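Local coordinates for protein putative 6-phosphogluconolactonase (Neisseria gonorrhoeae, PDB 3LHI) that probably hydrolyses 6-phosphogluconolactone to 6-phosphogluconate, the second step in the oxidative stage of the pentose phosphate pathway, at residues 69-74 with 79-84; 207-212 with 218-223; 31-36 with 127-132; 152-157 with 162-167. All coordinates share one frame; numbering follows the deposited sequence.

Interaction 1 (69-74 with 79-84)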
# COMPACT_ATOMS: atom_id res chain seq x y z
N ASP A 69 -0.56 -2.59 4.04
CA ASP A 69 0.09 -3.41 5.03
C ASP A 69 0.17 -2.62 6.32
O ASP A 69 0.14 -1.38 6.30
CB ASP A 69 1.47 -3.94 4.60
CG ASP A 69 2.51 -2.87 4.47
OD1 ASP A 69 2.28 -1.91 3.73
OD2 ASP A 69 3.60 -3.01 5.07
N GLU A 70 0.28 -3.34 7.44
CA GLU A 70 0.34 -2.70 8.75
C GLU A 70 1.23 -3.49 9.66
O GLU A 70 1.34 -4.72 9.57
CB GLU A 70 -1.05 -2.51 9.32
CG GLU A 70 -1.18 -1.90 10.71
CD GLU A 70 -0.58 -0.51 10.90
OE1 GLU A 70 0.62 -0.35 10.65
OE2 GLU A 70 -1.31 0.39 11.30
N ARG A 71 1.92 -2.77 10.55
CA ARG A 71 2.67 -3.35 11.65
C ARG A 71 1.71 -3.67 12.75
O ARG A 71 0.83 -2.86 13.10
CB ARG A 71 3.74 -2.34 12.12
CG ARG A 71 4.85 -2.02 11.16
CD ARG A 71 4.45 -1.14 10.00
NE ARG A 71 5.60 -0.84 9.17
CZ ARG A 71 6.55 0.04 9.48
NH1 ARG A 71 6.44 0.81 10.55
NH2 ARG A 71 7.55 0.19 8.63
N ILE A 72 1.84 -4.88 13.31
CA ILE A 72 0.93 -5.32 14.37
C ILE A 72 1.46 -4.77 15.69
O ILE A 72 2.20 -5.44 16.42
CB ILE A 72 0.72 -6.84 14.38
CG1 ILE A 72 0.18 -7.30 13.01
CG2 ILE A 72 -0.22 -7.19 15.49
CD1 ILE A 72 -0.05 -8.82 12.87
N VAL A 73 1.11 -3.52 15.89
CA VAL A 73 1.43 -2.68 17.05
C VAL A 73 0.23 -1.83 17.31
O VAL A 73 -0.60 -1.62 16.42
CB VAL A 73 2.68 -1.78 16.79
CG1 VAL A 73 3.97 -2.62 16.59
CG2 VAL A 73 2.46 -0.77 15.68
N PRO A 74 0.08 -1.29 18.54
CA PRO A 74 -1.07 -0.44 18.78
C PRO A 74 -1.11 0.76 17.82
O PRO A 74 -0.07 1.21 17.36
CB PRO A 74 -0.86 0.01 20.22
CG PRO A 74 -0.11 -1.14 20.82
CD PRO A 74 0.85 -1.58 19.76
N ASP A 79 5.54 3.14 15.23
CA ASP A 79 5.70 2.38 14.00
C ASP A 79 4.36 1.99 13.37
O ASP A 79 4.35 1.19 12.44
CB ASP A 79 6.57 1.14 14.26
CG ASP A 79 7.98 1.47 14.69
OD1 ASP A 79 8.46 2.55 14.30
OD2 ASP A 79 8.57 0.63 15.38
N SER A 80 3.25 2.53 13.83
CA SER A 80 1.94 2.24 13.26
C SER A 80 1.76 3.01 11.94
O SER A 80 1.85 4.23 11.89
CB SER A 80 0.84 2.67 14.23
OG SER A 80 -0.43 2.47 13.65
N ASN A 81 1.42 2.29 10.87
CA ASN A 81 1.06 2.96 9.64
C ASN A 81 -0.30 3.66 9.78
O ASN A 81 -0.54 4.66 9.09
CB ASN A 81 0.99 1.98 8.45
CG ASN A 81 2.35 1.44 8.02
OD1 ASN A 81 3.39 2.06 8.33
ND2 ASN A 81 2.34 0.33 7.24
N THR A 82 -1.19 3.14 10.63
CA THR A 82 -2.44 3.81 10.93
C THR A 82 -2.17 5.19 11.49
O THR A 82 -2.75 6.20 11.05
CB THR A 82 -3.26 2.98 11.90
OG1 THR A 82 -3.63 1.74 11.25
CG2 THR A 82 -4.56 3.72 12.32
N GLY A 83 -1.24 5.26 12.44
CA GLY A 83 -0.88 6.57 12.99
C GLY A 83 -0.28 7.51 11.96
O GLY A 83 -0.57 8.70 11.93
N LEU A 84 0.56 6.95 11.09
CA LEU A 84 1.17 7.69 9.98
C LEU A 84 0.09 8.34 9.16
O LEU A 84 0.12 9.56 8.99
CB LEU A 84 2.00 6.76 9.07
CG LEU A 84 2.57 7.42 7.83
CD1 LEU A 84 3.86 8.17 8.23
CD2 LEU A 84 2.77 6.30 6.74
O HOH W 1 4.82 -1.30 6.48
O HOH W 2 -1.02 -0.07 14.16
O HOH W 3 8.47 2.72 11.55

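Interaction 2 (207-212 with 218-223)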
# COMPACT_ATOMS: atom_id res chain seq x y z
N GLN A 207 13.43 -7.22 -14.50
CA GLN A 207 14.02 -8.28 -15.36
C GLN A 207 13.18 -9.57 -15.49
O GLN A 207 13.33 -10.32 -16.48
CB GLN A 207 15.38 -8.71 -14.80
CG GLN A 207 16.52 -7.70 -14.98
CD GLN A 207 17.88 -8.29 -14.62
OE1 GLN A 207 18.22 -9.41 -15.01
NE2 GLN A 207 18.67 -7.53 -13.87
N GLY A 208 12.38 -9.85 -14.47
CA GLY A 208 11.50 -11.00 -14.43
C GLY A 208 11.18 -11.45 -13.02
O GLY A 208 11.73 -10.91 -12.06
N GLU A 209 10.30 -12.42 -12.90
CA GLU A 209 9.86 -12.89 -11.61
C GLU A 209 11.00 -13.52 -10.86
O GLU A 209 11.67 -14.46 -11.34
CB GLU A 209 8.74 -13.89 -11.71
CG GLU A 209 7.46 -13.31 -12.15
CD GLU A 209 6.32 -14.30 -12.11
OE1 GLU A 209 6.52 -15.46 -11.66
OE2 GLU A 209 5.21 -13.89 -12.54
N ASN A 210 11.20 -13.05 -9.65
CA ASN A 210 12.16 -13.65 -8.74
C ASN A 210 11.68 -13.35 -7.33
O ASN A 210 11.57 -12.19 -6.93
CB ASN A 210 13.54 -13.10 -8.97
CG ASN A 210 14.59 -13.76 -8.12
OD1 ASN A 210 14.29 -14.51 -7.20
ND2 ASN A 210 15.84 -13.55 -8.49
N ARG A 211 11.37 -14.37 -6.54
CA ARG A 211 10.85 -14.14 -5.18
C ARG A 211 11.87 -13.48 -4.27
O ARG A 211 11.53 -13.01 -3.18
CB ARG A 211 10.37 -15.47 -4.52
CG ARG A 211 11.45 -16.57 -4.47
CD ARG A 211 11.00 -17.76 -3.63
NE ARG A 211 10.97 -17.34 -2.24
CZ ARG A 211 10.21 -17.86 -1.28
NH1 ARG A 211 9.35 -18.87 -1.52
NH2 ARG A 211 10.33 -17.33 -0.05
N GLU A 212 13.14 -13.43 -4.69
CA GLU A 212 14.11 -12.67 -3.92
C GLU A 212 13.74 -11.16 -3.87
O GLU A 212 14.09 -10.50 -2.91
CB GLU A 212 15.48 -12.87 -4.53
CG GLU A 212 16.64 -12.26 -3.81
CD GLU A 212 16.87 -12.81 -2.40
OE1 GLU A 212 16.38 -13.91 -2.00
OE2 GLU A 212 17.58 -12.08 -1.66
N VAL A 218 4.65 -8.63 -8.75
CA VAL A 218 3.61 -7.69 -9.12
C VAL A 218 3.89 -7.14 -10.50
O VAL A 218 3.00 -7.12 -11.33
CB VAL A 218 3.54 -6.55 -8.08
CG1 VAL A 218 2.50 -5.46 -8.54
CG2 VAL A 218 3.25 -7.08 -6.63
N LEU A 219 5.11 -6.70 -10.77
CA LEU A 219 5.50 -6.08 -12.04
C LEU A 219 5.25 -7.02 -13.22
O LEU A 219 4.85 -6.59 -14.31
CB LEU A 219 6.98 -5.64 -12.02
CG LEU A 219 7.34 -4.55 -11.02
CD1 LEU A 219 8.87 -4.33 -11.03
CD2 LEU A 219 6.61 -3.24 -11.34
N ASN A 220 5.44 -8.31 -12.97
CA ASN A 220 5.36 -9.36 -13.99
C ASN A 220 4.04 -10.15 -14.00
O ASN A 220 3.86 -11.10 -14.78
CB ASN A 220 6.60 -10.29 -13.85
CG ASN A 220 7.92 -9.57 -14.24
OD1 ASN A 220 8.15 -9.40 -15.43
ND2 ASN A 220 8.75 -9.11 -13.24
N HIS A 221 3.08 -9.74 -13.19
CA HIS A 221 1.82 -10.45 -13.06
C HIS A 221 0.93 -10.11 -14.26
O HIS A 221 0.83 -8.93 -14.67
CB HIS A 221 1.10 -10.03 -11.78
CG HIS A 221 0.03 -10.96 -11.31
ND1 HIS A 221 -1.17 -11.12 -11.98
CD2 HIS A 221 -0.03 -11.75 -10.21
CE1 HIS A 221 -1.92 -11.98 -11.30
NE2 HIS A 221 -1.24 -12.39 -10.24
N GLN A 222 0.27 -11.14 -14.81
CA GLN A 222 -0.69 -10.93 -15.89
C GLN A 222 -1.75 -9.98 -15.38
O GLN A 222 -2.24 -10.10 -14.23
CB GLN A 222 -1.33 -12.26 -16.35
CG GLN A 222 -2.20 -12.15 -17.64
CD GLN A 222 -3.60 -11.59 -17.43
OE1 GLN A 222 -4.24 -11.80 -16.37
NE2 GLN A 222 -4.10 -10.89 -18.45
N GLY A 223 -2.13 -9.05 -16.24
CA GLY A 223 -3.23 -8.17 -15.95
C GLY A 223 -2.89 -6.99 -15.09
O GLY A 223 -3.78 -6.20 -14.78

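Interaction 3 (31-36 with 127-132)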
# COMPACT_ATOMS: atom_id res chain seq x y z
N ASP A 31 -17.14 8.14 -10.30
CA ASP A 31 -18.02 8.33 -11.46
C ASP A 31 -18.71 7.00 -11.81
O ASP A 31 -19.88 6.99 -12.18
CB ASP A 31 -17.22 8.80 -12.66
CG ASP A 31 -16.75 10.24 -12.53
OD1 ASP A 31 -17.23 10.94 -11.64
OD2 ASP A 31 -15.89 10.61 -13.37
N GLU A 32 -17.95 5.91 -11.79
CA GLU A 32 -18.44 4.56 -12.24
C GLU A 32 -19.43 3.99 -11.24
O GLU A 32 -20.46 3.35 -11.60
CB GLU A 32 -17.29 3.57 -12.39
CG GLU A 32 -16.48 3.59 -13.69
CD GLU A 32 -15.89 2.18 -14.03
OE1 GLU A 32 -15.66 1.35 -13.09
OE2 GLU A 32 -15.67 1.87 -15.23
N LYS A 33 -19.14 4.13 -9.96
CA LYS A 33 -19.91 3.42 -8.97
C LYS A 33 -20.29 4.07 -7.67
O LYS A 33 -20.88 3.45 -6.80
CB LYS A 33 -19.33 2.11 -8.69
CG LYS A 33 -18.07 2.18 -8.07
CD LYS A 33 -17.45 0.75 -8.07
CE LYS A 33 -15.98 0.78 -7.72
NZ LYS A 33 -15.37 -0.61 -7.52
N GLY A 34 -20.02 5.35 -7.57
CA GLY A 34 -20.52 6.11 -6.46
C GLY A 34 -19.73 5.99 -5.18
O GLY A 34 -20.12 6.54 -4.16
N GLY A 35 -18.59 5.29 -5.25
CA GLY A 35 -17.73 5.05 -4.10
C GLY A 35 -16.43 4.53 -4.61
O GLY A 35 -16.30 4.10 -5.73
N ALA A 36 -15.40 4.67 -3.75
CA ALA A 36 -14.06 4.20 -4.10
C ALA A 36 -13.36 3.76 -2.85
O ALA A 36 -13.67 4.26 -1.76
CB ALA A 36 -13.26 5.29 -4.78
N GLN A 127 -12.03 -4.76 -1.33
CA GLN A 127 -11.10 -4.73 -2.43
C GLN A 127 -10.81 -3.28 -2.85
O GLN A 127 -11.74 -2.56 -3.23
CB GLN A 127 -11.65 -5.49 -3.65
CG GLN A 127 -10.79 -5.46 -4.90
CD GLN A 127 -9.55 -6.30 -4.79
OE1 GLN A 127 -9.67 -7.54 -4.69
NE2 GLN A 127 -8.32 -5.66 -4.87
N PRO A 128 -9.55 -2.86 -2.82
CA PRO A 128 -9.28 -1.52 -3.28
C PRO A 128 -9.51 -1.29 -4.74
O PRO A 128 -9.30 -2.21 -5.53
CB PRO A 128 -7.82 -1.26 -2.89
CG PRO A 128 -7.58 -2.25 -1.80
CD PRO A 128 -8.41 -3.45 -2.13
N ASP A 129 -9.92 -0.06 -5.10
CA ASP A 129 -9.96 0.38 -6.49
C ASP A 129 -8.62 0.95 -6.90
O ASP A 129 -8.22 0.87 -8.07
CB ASP A 129 -11.02 1.44 -6.66
CG ASP A 129 -12.36 0.91 -6.31
OD1 ASP A 129 -12.77 -0.07 -7.02
OD2 ASP A 129 -13.00 1.39 -5.35
N VAL A 130 -7.93 1.60 -5.95
CA VAL A 130 -6.65 2.29 -6.21
C VAL A 130 -5.70 1.89 -5.08
O VAL A 130 -6.09 1.97 -3.90
CB VAL A 130 -6.81 3.82 -6.28
CG1 VAL A 130 -5.45 4.49 -6.57
CG2 VAL A 130 -7.85 4.21 -7.35
N LEU A 131 -4.51 1.45 -5.44
CA LEU A 131 -3.49 1.02 -4.47
C LEU A 131 -2.20 1.77 -4.77
O LEU A 131 -1.79 1.85 -5.93
CB LEU A 131 -3.26 -0.49 -4.63
CG LEU A 131 -2.02 -1.09 -3.99
CD1 LEU A 131 -2.04 -0.98 -2.43
CD2 LEU A 131 -1.90 -2.58 -4.41
N ILE A 132 -1.57 2.34 -3.74
CA ILE A 132 -0.21 2.86 -3.89
C ILE A 132 0.72 1.99 -3.03
O ILE A 132 0.57 1.87 -1.80
CB ILE A 132 -0.02 4.36 -3.56
CG1 ILE A 132 -0.99 5.25 -4.33
CG2 ILE A 132 1.45 4.77 -3.85
CD1 ILE A 132 -2.34 5.35 -3.72
O HOH W 4 -15.06 0.07 -4.21

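Interaction 4 (152-157 with 162-167)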
# COMPACT_ATOMS: atom_id res chain seq x y z
N GLN A 152 4.83 -18.33 0.91
CA GLN A 152 4.00 -19.16 0.05
C GLN A 152 2.52 -18.90 0.25
O GLN A 152 1.76 -18.93 -0.72
CB GLN A 152 4.31 -20.66 0.23
CG GLN A 152 5.71 -21.07 -0.26
CD GLN A 152 5.88 -20.88 -1.70
OE1 GLN A 152 6.76 -20.14 -2.15
NE2 GLN A 152 5.06 -21.61 -2.49
N THR A 153 2.09 -18.64 1.47
CA THR A 153 0.68 -18.24 1.72
C THR A 153 0.37 -16.90 1.05
O THR A 153 -0.67 -16.76 0.42
CB THR A 153 0.35 -18.21 3.21
OG1 THR A 153 0.56 -19.53 3.78
CG2 THR A 153 -1.09 -17.75 3.50
N ALA A 154 1.28 -15.96 1.12
CA ALA A 154 1.06 -14.63 0.57
C ALA A 154 0.89 -14.64 -0.91
O ALA A 154 0.20 -13.78 -1.46
CB ALA A 154 2.22 -13.67 0.99
N ILE A 155 1.53 -15.60 -1.59
CA ILE A 155 1.45 -15.70 -3.05
C ILE A 155 0.45 -16.74 -3.58
O ILE A 155 0.31 -16.85 -4.78
CB ILE A 155 2.83 -15.90 -3.70
CG1 ILE A 155 3.39 -17.31 -3.42
CG2 ILE A 155 3.82 -14.77 -3.29
CD1 ILE A 155 4.64 -17.68 -4.27
N ASP A 156 -0.26 -17.41 -2.66
CA ASP A 156 -1.26 -18.41 -3.02
C ASP A 156 -2.64 -17.74 -3.16
O ASP A 156 -3.38 -17.63 -2.17
CB ASP A 156 -1.36 -19.49 -1.94
CG ASP A 156 -2.33 -20.62 -2.36
OD1 ASP A 156 -2.85 -20.56 -3.51
OD2 ASP A 156 -2.57 -21.51 -1.50
N GLY A 157 -2.99 -17.41 -4.38
CA GLY A 157 -4.28 -16.75 -4.65
C GLY A 157 -5.46 -17.65 -4.92
O GLY A 157 -6.51 -17.16 -5.24
N ALA A 162 -7.46 -12.13 0.96
CA ALA A 162 -6.94 -10.80 0.69
C ALA A 162 -5.78 -10.38 1.60
O ALA A 162 -5.00 -9.51 1.19
CB ALA A 162 -8.06 -9.78 0.83
N LEU A 163 -5.75 -10.89 2.83
CA LEU A 163 -4.79 -10.40 3.83
C LEU A 163 -4.11 -11.61 4.46
O LEU A 163 -4.73 -12.68 4.62
CB LEU A 163 -5.48 -9.59 4.93
CG LEU A 163 -6.19 -8.33 4.47
CD1 LEU A 163 -6.97 -7.64 5.63
CD2 LEU A 163 -5.25 -7.32 3.81
N VAL A 164 -2.86 -11.42 4.83
CA VAL A 164 -1.98 -12.49 5.33
C VAL A 164 -1.08 -11.91 6.46
O VAL A 164 -0.57 -10.80 6.35
CB VAL A 164 -1.09 -13.07 4.19
CG1 VAL A 164 -0.26 -11.95 3.53
CG2 VAL A 164 -0.20 -14.22 4.70
N HIS A 165 -0.88 -12.69 7.53
CA HIS A 165 0.13 -12.39 8.55
C HIS A 165 1.49 -12.77 8.02
O HIS A 165 1.72 -13.90 7.61
CB HIS A 165 -0.19 -13.20 9.80
CG HIS A 165 0.90 -13.24 10.82
ND1 HIS A 165 1.15 -14.38 11.57
CD2 HIS A 165 1.87 -12.35 11.13
CE1 HIS A 165 2.18 -14.12 12.37
NE2 HIS A 165 2.65 -12.91 12.10
N THR A 166 2.43 -11.84 8.06
CA THR A 166 3.80 -12.11 7.67
C THR A 166 4.77 -11.69 8.79
O THR A 166 4.50 -10.80 9.60
CB THR A 166 4.24 -11.48 6.37
OG1 THR A 166 4.26 -10.06 6.55
CG2 THR A 166 3.30 -11.82 5.21
N THR A 167 5.88 -12.41 8.87
CA THR A 167 7.00 -12.11 9.75
C THR A 167 8.15 -11.66 8.84
O THR A 167 8.65 -12.42 8.01
CB THR A 167 7.43 -13.39 10.54
OG1 THR A 167 6.33 -13.89 11.26
CG2 THR A 167 8.62 -13.05 11.47

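Interaction 1 (69-74 with 79-84)
Glu70 lays its carboxylate against the first turn of helix 81-88, and this is where the contact is tight and buried. OE1 takes Asn81 N on its syn lone pair at 2.8 Å, and on its anti side it also accepts from Arg71 N, the next residue along. OE2 receives two donors from Thr82: OG1 at 2.7 Å, nearly along the C-O axis, and the backbone N at 2.8 Å. The bend at chi2 (59°) folds the carboxylate back to reach both, and four donors then fix its rotation. Asn81 returns the grip, its ND2 donating to Asp69 O at 2.9 Å from above the carbonyl plane, while Asp69 OD2 is bound by Ser143.

Toward solvent the fit slackens. Arg71 passes over Asn81 OD1 with one guanidinium face, and NH1 gives a fairly straight bond (159°) to Asp79 O, 2.8 Å away. Beyond that, waters do the joining: one links Asp69 OD2, Arg71 NE and Asn81 ND2, another spans Arg71 NH1 and Asp79 OD1. The other Asp79 oxygen, OD2, is hydrogen-bonded to His173 NE2.

Ser80 is the N-cap, its OG accepting from Gly83 N at 3.1 Å. Strand, connecting turn and capped helix make the strand-to-helix half of the crossover in the beta-alpha-beta unit of strand 63-71, helix 81-88 and strand 98-99.

Interaction 2 (207-212 with 218-223)
The amide of Asn220 sits beside the backbone of Gly208, and its CB rests against the side chain of Glu209, joining two stretches of backbone that have just left helices. Helix 196-206 runs into the loop that holds Gly208, and the short helix 215-219 stops just before Asn220, so the contact closes the surface loop between helix 196-206 and helix 215-219.

The polar part is mostly a matter of where the amide of Asn220 is held. Its ND2 donates back to Ser216 O in helix 215-219, with a weak second bond to Ala205 O near the end of helix 196-206. The amide is thereby set between the two helix ends, and ND2 comes to 3.4 Å from Gly208 C. Gly208 has a positive phi of 154°, backbone angles at which a CB would clash with the carbonyl oxygen of Gln207.

Van der Waals packing supplies the rest. Glu209 and Asn220 run alongside each other head to tail, carboxylate and amide planes 66° apart, with Glu209 CG resting 3.6 Å from Asn220 CB. The Glu209 chain is extended beyond CG, which brings OE2 to 3.8 Å from Asn220 O.

Bonds within each segment shape the two loops. An Asx turn folds the chain after Asn210, whose OD1 accepts from Glu212 N at 3.0 Å. On the other segment, His221 ND1 donates to Gln222 O at 2.7 Å, with the acceptor lying in the plane of the imidazole ring.

Interaction 3 (31-36 with 127-132)
Lys33 and Asp129 meet in a salt bridge, the lysine arriving from the helix and the aspartate from the opposite direction. Lys33 NZ donates to Asp129 OD1 at 2.7 Å, on the syn side of that oxygen and 25° out of the carboxylate plane. CE follows closely behind, 3.4 Å from the same OD1. The lysine starts with CG between its backbone N and carbonyl carbon (chi1 67°); the extended chain then carries NZ across to the acid.

The other carboxylate oxygen is engaged as well. Asp129 OD2 accepts from Val37 N, the residue following Ala36, and from a water that donates at 2.7 Å; that water is also weakly bonded to Lys33 NZ. One carboxylate thus takes a charged partner on one oxygen and a backbone amide on the other, which probably stabilises its negative charge.

Past helix 11-33 the chain turns through Gly34, of positive phi, and Gly35 into strand 36-40. That strand pairs in parallel with strand 130-133 in the central sheet of this Rossmann-like domain. Asp129 sits immediately before strand 130-133, so its side chain ties together the entrances of two neighbouring parallel strands and the helix leading into one of them.

Packing between the two segments is slight. Asp129 OD2 lies 3.3 Å from Ala36 CA, and the Ala36 methyl is farther off, with CB at 4.0 Å from the same oxygen. The methyl of Ala36 itself packs on Ala29 of helix 11-33, while Val130 presses against Ala25 and Leu26 farther back along that helix.

Interaction 4 (152-157 with 162-167)
Val164 turns both of its methyl groups toward the last turn of helix 151-155, and each finds a different residue there. The contact between the segments is one of apolar surfaces. Val164 is modelled in two conformers, and the methyl positions given are those of the conformer described here. In it, Val164 CG1 meets Ala154 CB at 3.9 Å, and Val164 CG2 meets the methyl of Thr153, CG2 to CG2, at 3.8 Å. The valine places CG1 between its backbone N and carbonyl carbon (chi1 57°) and CG2 anti to the N, which spreads the two methyls across the neighbouring helix residues. On Thr153, CG2 likewise stands anti to the backbone N, and it is this methyl branch of the threonine, not its hydroxyl, that touches the strand. Ala154 and Val164 are also the closest pair of the two backbones, their CA atoms 6.0 Å apart.

In the fold, this is a short helix laid against strand 163-166, which runs antiparallel to strand 175-178 and so belongs to the antiparallel extension of the mixed sheet. Only a brief connection, without helix or strand, separates the two segments.

Polar groups next to the contact look to other parts of the chain. Backbone bonds link Val164 with Ser177 and Thr166 with Arg175 on the paired strand. His165 NE2 and Thr167 OG1 both reach the same oxygen, Glu174 OE1. Within the segment that carries the helix, Asp156 N donates to Thr153 O at 3.2 Å.

Overall arrangement
Interactions 1, 3 and 4 all reach the one mixed sheet. Interaction 3 holds parallel strands 36-40 and 130-133 near their starts; interaction 1 lies at the far end of strand 63-71, about 23 Å away between centres, and along the chain falls between the two segments of interaction 3. Interaction 4 follows, on strand 163-166, which joins strand 63-71 through antiparallel strand 175-178; its centre is about 18 Å from that of interaction 1. Interaction 2 comes last, across the chain's centre from interaction 1, and touches interaction 4 where Arg211, in the conformer modelled here, lies against Gln152. Three contacts thus bear on the sheet, while interaction 2 closes a surface loop between helices.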